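Local atomic coordinates of alkane monooxygenase (Geobacillus thermodenitrificans, PDB entry 3B9N), a protein that belongs to the luciferase-like monooxygenase family and is built on a TIM-barrel fold. Residues Gly16-Gly21 / Val378-Pro383; Val223-Gly228 / Cys243-Gly248; Gly280-Val285 / Phe349-Gly354. One frame throughout, in Å; residues are numbered along the deposited sequence.

Interaction 1: residues Gly16-Gly21 / Val378-Pro383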
ATOM      1  N   GLY A  16      11.973   1.349  11.512  1.00 30.36           N
ATOM      2  CA  GLY A  16      10.841   0.778  12.225  1.00 31.13           C
ATOM      3  C   GLY A  16       9.506   1.031  11.537  1.00 31.64           C
ATOM      4  O   GLY A  16       8.982   2.152  11.559  1.00 31.66           O
ATOM      5  N   HIS A  17       8.949  -0.018  10.934  1.00 32.83           N
ATOM      6  CA  HIS A  17       7.675   0.084  10.229  1.00 30.70           C
ATOM      7  C   HIS A  17       6.470  -0.271  11.115  1.00 30.85           C
ATOM      8  O   HIS A  17       5.727   0.614  11.550  1.00 29.56           O
ATOM      9  CB  HIS A  17       7.696  -0.821   8.999  1.00 28.47           C
ATOM     10  CG  HIS A  17       6.529  -0.618   8.086  1.00 30.03           C
ATOM     11  ND1 HIS A  17       6.284  -1.424   6.997  1.00 29.10           N
ATOM     12  CD2 HIS A  17       5.540   0.310   8.098  1.00 28.08           C
ATOM     13  CE1 HIS A  17       5.193  -1.006   6.379  1.00 29.18           C
ATOM     14  NE2 HIS A  17       4.722   0.044   7.028  1.00 29.46           N
ATOM     15  N   ILE A  18       6.275  -1.568  11.359  1.00 31.49           N
ATOM     16  CA  ILE A  18       5.176  -2.050  12.200  1.00 33.07           C
ATOM     17  C   ILE A  18       5.727  -2.735  13.451  1.00 33.27           C
ATOM     18  O   ILE A  18       5.498  -2.265  14.563  1.00 33.25           O
ATOM     19  CB  ILE A  18       4.246  -3.056  11.441  1.00 34.20           C
ATOM     20  CG1 ILE A  18       3.130  -2.308  10.707  1.00 36.36           C
ATOM     21  CG2 ILE A  18       3.610  -4.038  12.417  1.00 34.48           C
ATOM     22  CD1 ILE A  18       3.567  -1.605   9.471  1.00 37.34           C
ATOM     23  N   ALA A  19       6.452  -3.839  13.264  1.00 32.86           N
ATOM     24  CA  ALA A  19       7.043  -4.592  14.378  1.00 32.44           C
ATOM     25  C   ALA A  19       8.126  -3.764  15.077  1.00 32.68           C
ATOM     26  O   ALA A  19       9.325  -3.993  14.879  1.00 32.21           O
ATOM     27  CB  ALA A  19       7.633  -5.906  13.864  1.00 31.05           C
ATOM     28  N   HIS A  20       7.699  -2.825  15.917  1.00 31.55           N
ATOM     29  CA  HIS A  20       8.628  -1.938  16.603  1.00 31.08           C
ATOM     30  C   HIS A  20       9.482  -2.553  17.678  1.00 29.73           C
ATOM     31  O   HIS A  20       9.008  -3.313  18.517  1.00 29.21           O
ATOM     32  CB  HIS A  20       7.873  -0.739  17.146  1.00 32.14           C
ATOM     33  CG  HIS A  20       7.316   0.131  16.068  1.00 36.26           C
ATOM     34  ND1 HIS A  20       6.006   0.562  16.056  1.00 37.94           N
ATOM     35  CD2 HIS A  20       7.883   0.611  14.936  1.00 34.25           C
ATOM     36  CE1 HIS A  20       5.791   1.269  14.960  1.00 38.35           C
ATOM     37  NE2 HIS A  20       6.913   1.314  14.264  1.00 37.64           N
ATOM     38  N   GLY A  21      10.760  -2.199  17.635  1.00 28.78           N
ATOM     39  CA  GLY A  21      11.721  -2.710  18.590  1.00 29.06           C
ATOM     40  C   GLY A  21      12.522  -3.843  17.978  1.00 28.55           C
ATOM     41  O   GLY A  21      13.640  -4.135  18.406  1.00 29.21           O
ATOM     42  N   VAL A 378       2.883  -8.950   6.091  1.00 28.55           N
ATOM     43  CA  VAL A 378       3.564  -8.005   6.967  1.00 27.88           C
ATOM     44  C   VAL A 378       4.815  -8.607   7.602  1.00 28.49           C
ATOM     45  O   VAL A 378       4.809  -9.751   8.038  1.00 28.75           O
ATOM     46  CB  VAL A 378       2.617  -7.521   8.079  1.00 29.52           C
ATOM     47  CG1 VAL A 378       3.382  -6.698   9.100  1.00 29.59           C
ATOM     48  CG2 VAL A 378       1.485  -6.705   7.466  1.00 29.51           C
ATOM     49  N   GLN A 379       5.883  -7.818   7.657  1.00 27.83           N
ATOM     50  CA  GLN A 379       7.153  -8.260   8.224  1.00 27.56           C
ATOM     51  C   GLN A 379       7.298  -8.020   9.723  1.00 27.68           C
ATOM     52  O   GLN A 379       6.747  -7.063  10.267  1.00 28.43           O
ATOM     53  CB  GLN A 379       8.306  -7.528   7.540  1.00 26.71           C
ATOM     54  CG  GLN A 379       8.438  -7.786   6.067  1.00 26.58           C
ATOM     55  CD  GLN A 379       9.557  -6.987   5.446  1.00 24.26           C
ATOM     56  OE1 GLN A 379       9.448  -5.775   5.273  1.00 25.44           O
ATOM     57  NE2 GLN A 379      10.651  -7.662   5.115  1.00 23.28           N
ATOM     58  N   TYR A 380       8.053  -8.900  10.377  1.00 27.71           N
ATOM     59  CA  TYR A 380       8.363  -8.750  11.789  1.00 28.03           C
ATOM     60  C   TYR A 380       9.875  -8.686  11.807  1.00 27.45           C
ATOM     61  O   TYR A 380      10.481  -8.042  12.654  1.00 27.33           O
ATOM     62  CB  TYR A 380       7.853  -9.934  12.629  1.00 28.74           C
ATOM     63  CG  TYR A 380       6.454  -9.704  13.186  1.00 31.02           C
ATOM     64  CD1 TYR A 380       5.774  -8.504  12.935  1.00 30.55           C
ATOM     65  CD2 TYR A 380       5.805 -10.676  13.945  1.00 30.38           C
ATOM     66  CE1 TYR A 380       4.497  -8.278  13.418  1.00 30.64           C
ATOM     67  CE2 TYR A 380       4.514 -10.454  14.437  1.00 30.81           C
ATOM     68  CZ  TYR A 380       3.871  -9.249  14.167  1.00 32.50           C
ATOM     69  OH  TYR A 380       2.603  -8.998  14.645  1.00 35.15           O
ATOM     70  N   VAL A 381      10.483  -9.332  10.822  1.00 26.83           N
ATOM     71  CA  VAL A 381      11.930  -9.353  10.718  1.00 26.02           C
ATOM     72  C   VAL A 381      12.320  -9.395   9.236  1.00 26.16           C
ATOM     73  O   VAL A 381      11.647 -10.038   8.436  1.00 24.87           O
ATOM     74  CB  VAL A 381      12.493 -10.586  11.469  1.00 25.31           C
ATOM     75  CG1 VAL A 381      12.299 -11.837  10.641  1.00 23.43           C
ATOM     76  CG2 VAL A 381      13.946 -10.364  11.809  1.00 25.37           C
ATOM     77  N   SER A 382      13.396  -8.701   8.867  1.00 27.14           N
ATOM     78  CA  SER A 382      13.852  -8.667   7.473  1.00 26.83           C
ATOM     79  C   SER A 382      15.250  -9.252   7.296  1.00 27.69           C
ATOM     80  O   SER A 382      16.184  -8.870   8.005  1.00 27.07           O
ATOM     81  CB  SER A 382      13.853  -7.223   6.954  1.00 26.44           C
ATOM     82  OG  SER A 382      12.531  -6.730   6.861  1.00 25.44           O
ATOM     83  N   PRO A 383      15.421 -10.174   6.330  1.00 27.83           N
ATOM     84  CA  PRO A 383      14.435 -10.698   5.374  1.00 28.20           C
ATOM     85  C   PRO A 383      13.693 -11.945   5.878  1.00 27.97           C
ATOM     86  O   PRO A 383      13.030 -12.646   5.111  1.00 28.33           O
ATOM     87  CB  PRO A 383      15.290 -11.010   4.161  1.00 28.70           C
ATOM     88  CG  PRO A 383      16.531 -11.542   4.795  1.00 28.72           C
ATOM     89  CD  PRO A 383      16.783 -10.594   5.943  1.00 27.66           C
TER
HETATM   90  O   HOH W   1       7.244  -4.355  10.528  1.00 34.66           O
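Ala-19 is the bump in this contact, and the hollow that takes it lies between the backbone and ring of Tyr-380. Its methyl CB reaches the ring obliquely, 3.3 Å from Tyr-380 CD1, and the backbone closes the rest of the hollow, with Ala-19 CB 3.6 Å from Tyr-380 CA. Ala-19 is the centre of an inverse gamma turn, with a weak bond of 2.6 Å from His-20 N to Ile-18 O, a bend consistent with its methyl facing Tyr-380. Beside it, Ile-18 offers a second bump. Its branch methyl CG2 lies at the edge of the tyrosine ring, near the ring plane and 4.4 Å from CE1 of Tyr-380. The same methyl meets Val-378, with Ile-18 CG2 4.3 Å from Val-378 CG1. The ring also serves other neighbours: Trp-303 meets it edge-to-face, and its OH is hydrogen-bonded to Leu-344 O. Between the two segments sits water 1, which accepts from Ala-19 N at 2.9 Å. It donates in turn to Gln-379 O over 2.8 Å. The contact joins the loops that follow strands 6-12 and 374-378, neighbours in the parallel sheet. No direct hydrogen bond spans the two segments; small apolar bumps set the fit, and the water supplies the polar link between the two backbones.

Interaction 2: residues Val223-Gly228 / Cys243-Gly248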
ATOM      1  N   VAL A 223      -2.156   1.357 -11.016  1.00 25.45           N
ATOM      2  CA  VAL A 223      -3.215   0.570 -10.400  1.00 23.97           C
ATOM      3  C   VAL A 223      -3.487   1.327  -9.108  1.00 23.79           C
ATOM      4  O   VAL A 223      -2.546   1.767  -8.441  1.00 21.75           O
ATOM      5  CB  VAL A 223      -2.773  -0.867 -10.089  1.00 25.17           C
ATOM      6  CG1 VAL A 223      -3.768  -1.517  -9.128  1.00 22.88           C
ATOM      7  CG2 VAL A 223      -2.702  -1.675 -11.383  1.00 23.25           C
ATOM      8  N   ILE A 224      -4.758   1.488  -8.748  1.00 24.10           N
ATOM      9  CA  ILE A 224      -5.094   2.269  -7.561  1.00 24.56           C
ATOM     10  C   ILE A 224      -5.315   1.503  -6.269  1.00 24.63           C
ATOM     11  O   ILE A 224      -6.250   0.707  -6.137  1.00 26.46           O
ATOM     12  CB  ILE A 224      -6.321   3.179  -7.841  1.00 23.44           C
ATOM     13  CG1 ILE A 224      -6.017   4.088  -9.033  1.00 20.66           C
ATOM     14  CG2 ILE A 224      -6.638   4.032  -6.629  1.00 24.28           C
ATOM     15  CD1 ILE A 224      -4.775   4.908  -8.848  1.00 18.97           C
ATOM     16  N   TYR A 225      -4.427   1.752  -5.313  1.00 25.47           N
ATOM     17  CA  TYR A 225      -4.511   1.115  -4.009  1.00 27.02           C
ATOM     18  C   TYR A 225      -5.203   2.063  -3.067  1.00 27.96           C
ATOM     19  O   TYR A 225      -5.084   3.285  -3.204  1.00 28.00           O
ATOM     20  CB  TYR A 225      -3.126   0.814  -3.429  1.00 25.40           C
ATOM     21  CG  TYR A 225      -2.494  -0.453  -3.921  1.00 28.13           C
ATOM     22  CD1 TYR A 225      -1.561  -1.134  -3.135  1.00 27.29           C
ATOM     23  CD2 TYR A 225      -2.830  -0.986  -5.169  1.00 27.59           C
ATOM     24  CE1 TYR A 225      -0.981  -2.321  -3.579  1.00 29.10           C
ATOM     25  CE2 TYR A 225      -2.259  -2.167  -5.623  1.00 25.62           C
ATOM     26  CZ  TYR A 225      -1.334  -2.830  -4.824  1.00 28.29           C
ATOM     27  OH  TYR A 225      -0.756  -3.987  -5.284  1.00 26.24           O
ATOM     28  N   GLN A 226      -5.927   1.501  -2.110  1.00 29.58           N
ATOM     29  CA  GLN A 226      -6.598   2.313  -1.122  1.00 30.29           C
ATOM     30  C   GLN A 226      -6.649   1.488   0.153  1.00 31.50           C
ATOM     31  O   GLN A 226      -6.880   0.279   0.106  1.00 31.88           O
ATOM     32  CB  GLN A 226      -7.995   2.691  -1.607  1.00 30.45           C
ATOM     33  CG  GLN A 226      -8.301   4.162  -1.411  1.00 33.35           C
ATOM     34  CD  GLN A 226      -8.261   4.553   0.047  1.00 33.54           C
ATOM     35  OE1 GLN A 226      -7.632   5.536   0.419  1.00 34.33           O
ATOM     36  NE2 GLN A 226      -8.940   3.780   0.882  1.00 35.63           N
ATOM     37  N   ALA A 227      -6.404   2.139   1.288  1.00 33.02           N
ATOM     38  CA  ALA A 227      -6.403   1.461   2.579  1.00 34.28           C
ATOM     39  C   ALA A 227      -7.157   2.231   3.663  1.00 35.14           C
ATOM     40  O   ALA A 227      -7.264   1.762   4.793  1.00 36.66           O
ATOM     41  CB  ALA A 227      -4.962   1.204   3.031  1.00 32.55           C
ATOM     42  N   GLY A 228      -7.667   3.411   3.328  1.00 36.09           N
ATOM     43  CA  GLY A 228      -8.407   4.182   4.309  1.00 35.35           C
ATOM     44  C   GLY A 228      -9.575   3.348   4.800  1.00 36.70           C
ATOM     45  O   GLY A 228     -10.406   2.922   3.995  1.00 36.21           O
ATOM     46  N   CYS A 243      -7.599  -2.036  -5.805  1.00 25.26           N
ATOM     47  CA  CYS A 243      -7.144  -2.929  -4.749  1.00 25.18           C
ATOM     48  C   CYS A 243      -7.332  -2.169  -3.445  1.00 26.42           C
ATOM     49  O   CYS A 243      -6.758  -1.093  -3.249  1.00 25.79           O
ATOM     50  CB  CYS A 243      -5.662  -3.299  -4.924  1.00 24.29           C
ATOM     51  SG  CYS A 243      -5.279  -4.332  -6.370  1.00 28.06           S
ATOM     52  N   VAL A 244      -8.163  -2.710  -2.566  1.00 26.31           N
ATOM     53  CA  VAL A 244      -8.404  -2.073  -1.285  1.00 27.80           C
ATOM     54  C   VAL A 244      -7.837  -2.933  -0.163  1.00 27.93           C
ATOM     55  O   VAL A 244      -8.095  -4.136  -0.097  1.00 27.63           O
ATOM     56  CB  VAL A 244      -9.902  -1.871  -1.054  1.00 27.04           C
ATOM     57  CG1 VAL A 244     -10.139  -1.191   0.284  1.00 26.80           C
ATOM     58  CG2 VAL A 244     -10.475  -1.049  -2.181  1.00 26.57           C
ATOM     59  N   PHE A 245      -7.050  -2.326   0.716  1.00 28.64           N
ATOM     60  CA  PHE A 245      -6.482  -3.079   1.822  1.00 31.64           C
ATOM     61  C   PHE A 245      -7.333  -2.883   3.061  1.00 32.17           C
ATOM     62  O   PHE A 245      -7.346  -1.815   3.671  1.00 34.35           O
ATOM     63  CB  PHE A 245      -5.030  -2.662   2.035  1.00 33.97           C
ATOM     64  CG  PHE A 245      -4.134  -3.106   0.921  1.00 37.24           C
ATOM     65  CD1 PHE A 245      -4.269  -2.556  -0.356  1.00 36.43           C
ATOM     66  CD2 PHE A 245      -3.229  -4.149   1.113  1.00 38.00           C
ATOM     67  CE1 PHE A 245      -3.523  -3.042  -1.424  1.00 39.08           C
ATOM     68  CE2 PHE A 245      -2.475  -4.645   0.049  1.00 38.86           C
ATOM     69  CZ  PHE A 245      -2.625  -4.093  -1.219  1.00 39.46           C
ATOM     70  N   LEU A 246      -8.059  -3.943   3.403  1.00 31.88           N
ATOM     71  CA  LEU A 246      -8.991  -3.971   4.528  1.00 32.36           C
ATOM     72  C   LEU A 246      -8.390  -4.221   5.903  1.00 30.86           C
ATOM     73  O   LEU A 246      -7.398  -4.932   6.048  1.00 30.22           O
ATOM     74  CB  LEU A 246     -10.053  -5.042   4.266  1.00 31.43           C
ATOM     75  CG  LEU A 246     -11.113  -4.849   3.172  1.00 34.00           C
ATOM     76  CD1 LEU A 246     -10.592  -4.001   2.015  1.00 36.00           C
ATOM     77  CD2 LEU A 246     -11.553  -6.229   2.689  1.00 34.29           C
ATOM     78  N   GLY A 247      -9.011  -3.630   6.915  1.00 31.10           N
ATOM     79  CA  GLY A 247      -8.560  -3.833   8.275  1.00 32.96           C
ATOM     80  C   GLY A 247      -9.313  -5.050   8.775  1.00 34.29           C
ATOM     81  O   GLY A 247     -10.371  -5.375   8.239  1.00 32.58           O
ATOM     82  N   GLY A 248      -8.776  -5.734   9.778  1.00 34.82           N
ATOM     83  CA  GLY A 248      -9.459  -6.902  10.298  1.00 37.60           C
ATOM     84  C   GLY A 248      -8.596  -8.147  10.338  1.00 39.86           C
ATOM     85  O   GLY A 248      -7.645  -8.265   9.571  1.00 39.33           O
TER
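Phe-245 and Tyr-225 form the apolar centre, their side chains crossing obliquely on neighbouring parallel strands. Phe-245 CE1 stands over one face of the tyrosine ring, toward its rim, while the ring planes are inclined by 38° and the centroids lie 4.9 Å apart. The register places both on one face of the sheet; with CG anti to the carbonyl carbon in each (chi1 -83° in Tyr-225), the rings lean beside their own backbone N and meet. Cys-243 approaches the tyrosine ring obliquely: its CB is 3.7 Å from Tyr-225 CE2, and its SG makes a sulfur-aromatic contact 4.8 Å from the centroid of that ring. Further out, Val-223 CG1 approaches Cys-243 SG at 4.2 Å, and Ala-227 CB lies 4.0 Å from Phe-245 CB. Phe-55 meets both rings edge-to-face, and Phe-278 stacks on that of Phe-245. The tyrosine OH leaves the apolar group to bond with Tyr-412 OH and Asn-8 ND2.

The polar edge is the backbone ladder. Cys-243 N donates to Ile-224 O at 3.1 Å, Gln-226 N to Cys-243 O at 3.0 Å, and Phe-245 N to Gln-226 O at 2.7 Å. That last carbonyl oxygen also sits in plane at the edge of the Phe-245 ring. With helix 231-240 between them, strands 223-226 and 243-246 form a beta-alpha-beta unit of the TIM barrel. The chemistry thus divides the work: main-chain amides and carbonyls fix the parallel register, whereas an aromatic and sulfur-bearing cluster packs the face bearing Tyr-225 and Cys-243.

Interaction 3: residues Gly280-Val285 / Phe349-Gly354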
ATOM      1  N   GLY A 280      -4.610  -8.076   5.750  1.00 27.85           N
ATOM      2  CA  GLY A 280      -3.239  -8.045   6.225  1.00 27.81           C
ATOM      3  C   GLY A 280      -2.908  -9.335   6.952  1.00 27.57           C
ATOM      4  O   GLY A 280      -3.805 -10.025   7.441  1.00 27.25           O
ATOM      5  N   ILE A 281      -1.630  -9.672   7.031  1.00 27.45           N
ATOM      6  CA  ILE A 281      -1.252 -10.896   7.712  1.00 27.17           C
ATOM      7  C   ILE A 281       0.241 -10.977   7.957  1.00 27.49           C
ATOM      8  O   ILE A 281       1.036 -10.717   7.058  1.00 28.25           O
ATOM      9  CB  ILE A 281      -1.683 -12.154   6.889  1.00 27.41           C
ATOM     10  CG1 ILE A 281      -1.340 -13.436   7.653  1.00 27.89           C
ATOM     11  CG2 ILE A 281      -0.988 -12.171   5.544  1.00 25.87           C
ATOM     12  CD1 ILE A 281      -1.676 -14.716   6.898  1.00 27.68           C
ATOM     13  N   CYS A 282       0.619 -11.302   9.190  1.00 27.41           N
ATOM     14  CA  CYS A 282       2.019 -11.485   9.522  1.00 28.88           C
ATOM     15  C   CYS A 282       2.150 -12.993   9.627  1.00 29.69           C
ATOM     16  O   CYS A 282       1.231 -13.674  10.090  1.00 29.17           O
ATOM     17  CB  CYS A 282       2.384 -10.850  10.854  1.00 30.95           C
ATOM     18  SG  CYS A 282       4.116 -11.178  11.252  1.00 33.88           S
ATOM     19  N   VAL A 283       3.281 -13.529   9.198  1.00 30.43           N
ATOM     20  CA  VAL A 283       3.434 -14.970   9.236  1.00 29.17           C
ATOM     21  C   VAL A 283       4.753 -15.460   9.816  1.00 29.45           C
ATOM     22  O   VAL A 283       5.832 -15.001   9.426  1.00 28.95           O
ATOM     23  CB  VAL A 283       3.254 -15.556   7.815  1.00 28.23           C
ATOM     24  CG1 VAL A 283       3.471 -17.055   7.829  1.00 29.65           C
ATOM     25  CG2 VAL A 283       1.861 -15.236   7.304  1.00 27.16           C
ATOM     26  N   ILE A 284       4.648 -16.390  10.759  1.00 28.79           N
ATOM     27  CA  ILE A 284       5.809 -16.994  11.392  1.00 29.47           C
ATOM     28  C   ILE A 284       5.666 -18.473  11.102  1.00 30.84           C
ATOM     29  O   ILE A 284       4.803 -19.134  11.672  1.00 31.85           O
ATOM     30  CB  ILE A 284       5.792 -16.811  12.918  1.00 29.89           C
ATOM     31  CG1 ILE A 284       5.859 -15.326  13.276  1.00 30.71           C
ATOM     32  CG2 ILE A 284       6.950 -17.571  13.543  1.00 29.67           C
ATOM     33  CD1 ILE A 284       5.721 -15.062  14.762  1.00 31.12           C
ATOM     34  N   VAL A 285       6.487 -19.002  10.206  1.00 32.45           N
ATOM     35  CA  VAL A 285       6.386 -20.419   9.893  1.00 33.18           C
ATOM     36  C   VAL A 285       7.612 -21.193  10.308  1.00 33.70           C
ATOM     37  O   VAL A 285       8.659 -20.621  10.612  1.00 32.84           O
ATOM     38  CB  VAL A 285       6.180 -20.659   8.399  1.00 33.58           C
ATOM     39  CG1 VAL A 285       4.743 -20.398   8.025  1.00 36.98           C
ATOM     40  CG2 VAL A 285       7.113 -19.754   7.609  1.00 33.11           C
ATOM     41  N   PHE A 349      -4.427  -7.154  12.171  1.00 44.76           N
ATOM     42  CA  PHE A 349      -4.272  -8.087  11.067  1.00 42.91           C
ATOM     43  C   PHE A 349      -3.956  -9.464  11.646  1.00 41.75           C
ATOM     44  O   PHE A 349      -3.441  -9.580  12.759  1.00 40.15           O
ATOM     45  CB  PHE A 349      -3.157  -7.636  10.120  1.00 41.49           C
ATOM     46  CG  PHE A 349      -1.820  -7.482  10.782  1.00 41.28           C
ATOM     47  CD1 PHE A 349      -1.311  -6.218  11.058  1.00 41.86           C
ATOM     48  CD2 PHE A 349      -1.064  -8.601  11.128  1.00 40.83           C
ATOM     49  CE1 PHE A 349      -0.058  -6.064  11.673  1.00 43.17           C
ATOM     50  CE2 PHE A 349       0.189  -8.463  11.744  1.00 42.19           C
ATOM     51  CZ  PHE A 349       0.694  -7.191  12.016  1.00 42.92           C
ATOM     52  N   LYS A 350      -4.267 -10.504  10.884  1.00 41.14           N
ATOM     53  CA  LYS A 350      -4.037 -11.878  11.315  1.00 39.84           C
ATOM     54  C   LYS A 350      -2.559 -12.183  11.557  1.00 38.37           C
ATOM     55  O   LYS A 350      -1.681 -11.614  10.912  1.00 38.37           O
ATOM     56  CB  LYS A 350      -4.597 -12.835  10.256  1.00 41.60           C
ATOM     57  CG  LYS A 350      -4.479 -14.317  10.565  1.00 41.87           C
ATOM     58  CD  LYS A 350      -5.312 -14.701  11.761  1.00 44.32           C
ATOM     59  CE  LYS A 350      -5.413 -16.210  11.884  1.00 47.25           C
ATOM     60  NZ  LYS A 350      -6.144 -16.619  13.115  1.00 46.79           N
ATOM     61  N   LEU A 351      -2.297 -13.084  12.498  1.00 36.76           N
ATOM     62  CA  LEU A 351      -0.937 -13.512  12.824  1.00 35.56           C
ATOM     63  C   LEU A 351      -0.948 -15.035  12.827  1.00 35.02           C
ATOM     64  O   LEU A 351      -1.325 -15.662  13.814  1.00 36.22           O
ATOM     65  CB  LEU A 351      -0.520 -13.010  14.207  1.00 33.71           C
ATOM     66  CG  LEU A 351       0.854 -13.476  14.691  1.00 33.31           C
ATOM     67  CD1 LEU A 351       1.945 -12.837  13.835  1.00 33.03           C
ATOM     68  CD2 LEU A 351       1.033 -13.092  16.150  1.00 29.39           C
ATOM     69  N   SER A 352      -0.540 -15.631  11.718  1.00 32.94           N
ATOM     70  CA  SER A 352      -0.540 -17.076  11.627  1.00 32.36           C
ATOM     71  C   SER A 352       0.810 -17.664  11.998  1.00 30.94           C
ATOM     72  O   SER A 352       1.825 -17.338  11.388  1.00 31.28           O
ATOM     73  CB  SER A 352      -0.933 -17.501  10.215  1.00 32.81           C
ATOM     74  OG  SER A 352      -1.056 -18.907  10.126  1.00 33.91           O
ATOM     75  N   VAL A 353       0.813 -18.530  13.002  1.00 30.19           N
ATOM     76  CA  VAL A 353       2.038 -19.166  13.457  1.00 30.00           C
ATOM     77  C   VAL A 353       1.939 -20.674  13.340  1.00 30.15           C
ATOM     78  O   VAL A 353       0.916 -21.262  13.683  1.00 31.94           O
ATOM     79  CB  VAL A 353       2.323 -18.840  14.921  1.00 29.43           C
ATOM     80  CG1 VAL A 353       3.648 -19.469  15.335  1.00 28.12           C
ATOM     81  CG2 VAL A 353       2.338 -17.329  15.120  1.00 27.10           C
ATOM     82  N   GLY A 354       3.005 -21.303  12.865  1.00 28.93           N
ATOM     83  CA  GLY A 354       2.985 -22.744  12.739  1.00 28.21           C
ATOM     84  C   GLY A 354       3.722 -23.293  11.539  1.00 27.52           C
ATOM     85  O   GLY A 354       4.691 -22.710  11.059  1.00 27.42           O
TER
HETATM   86  O   HOH W   2      -6.289 -10.018   8.401  1.00 48.74           O
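Phe-349, the one aromatic side chain of the pair, lies along the start of segment 280-285. Gly-280 C, Ile-281 CA and Cys-282 CB all approach its ring obliquely, so the ring meets main chain as much as side chain. Its closest approach is from CE2 to Cys-282 CB, 3.4 Å, while CB of Phe-349 rests 3.6 Å from Gly-280 C. With CG placed between the backbone N and the carbonyl carbon (chi1 58°), the ring folds back over the neighbouring strand.

Beyond the ring, Leu-351 closes on the same cysteine, its CD1 lying 3.6 Å from Cys-282 CB. Farther along, Ile-284 and Val-353 run side by side and point the same way, with Ile-284 CD1 4.1 Å from Val-353 CG2. Helix 289-300 packs against this second pair through Leu-296. The face bearing Ile-281, Val-283 and Ser-352 is turned to other partners: Val-359 of helix 356-370 touches both Val-283 and Ser-352, and Ser-352 OG is hydrogen-bonded to Glu-362.

Four backbone bonds alternate between the strands. Cys-282 N donates to Lys-350 O at 2.9 Å, and Ser-352 N donates back to Cys-282 O. Ile-284 N then bonds to Ser-352 O at 3.0 Å, and Gly-354 N to Ile-284 O. Before the ladder begins, water 2 accepts from Lys-350 N and also reaches Gly-280 O.

This is regular parallel pairing, with short strand 350-354 laid beside the later part of strand 276-285. Since Ile-281 also bonds to strand 374-378, the arrangement is a branch of the parallel sheet, an extra strand added to the TIM-barrel framework.

Interactions 2 and 3 belong to one parallel sheet, in which strands 243-246 and 276-285 are neighbours; their centres are 19 Å apart and their nearest atoms about 4 Å, without touching. Interaction 1 takes in the end of strand 374-378 and the loop after it; that strand is another neighbour of 276-285, and the contact meets interaction 3 directly. There Val-378 N probably hydrogen-bonds to Ile-281 O at 2.7 Å, and the Tyr-380 ring packs against Cys-282 and Leu-351, its CE2 3.6 Å from Leu-351 CD1. One tyrosine therefore serves two contacts. Interactions 1 and 2 stay apart, with centres 20 Å and nearest atoms about 8 Å from each other, and are related through the barrel.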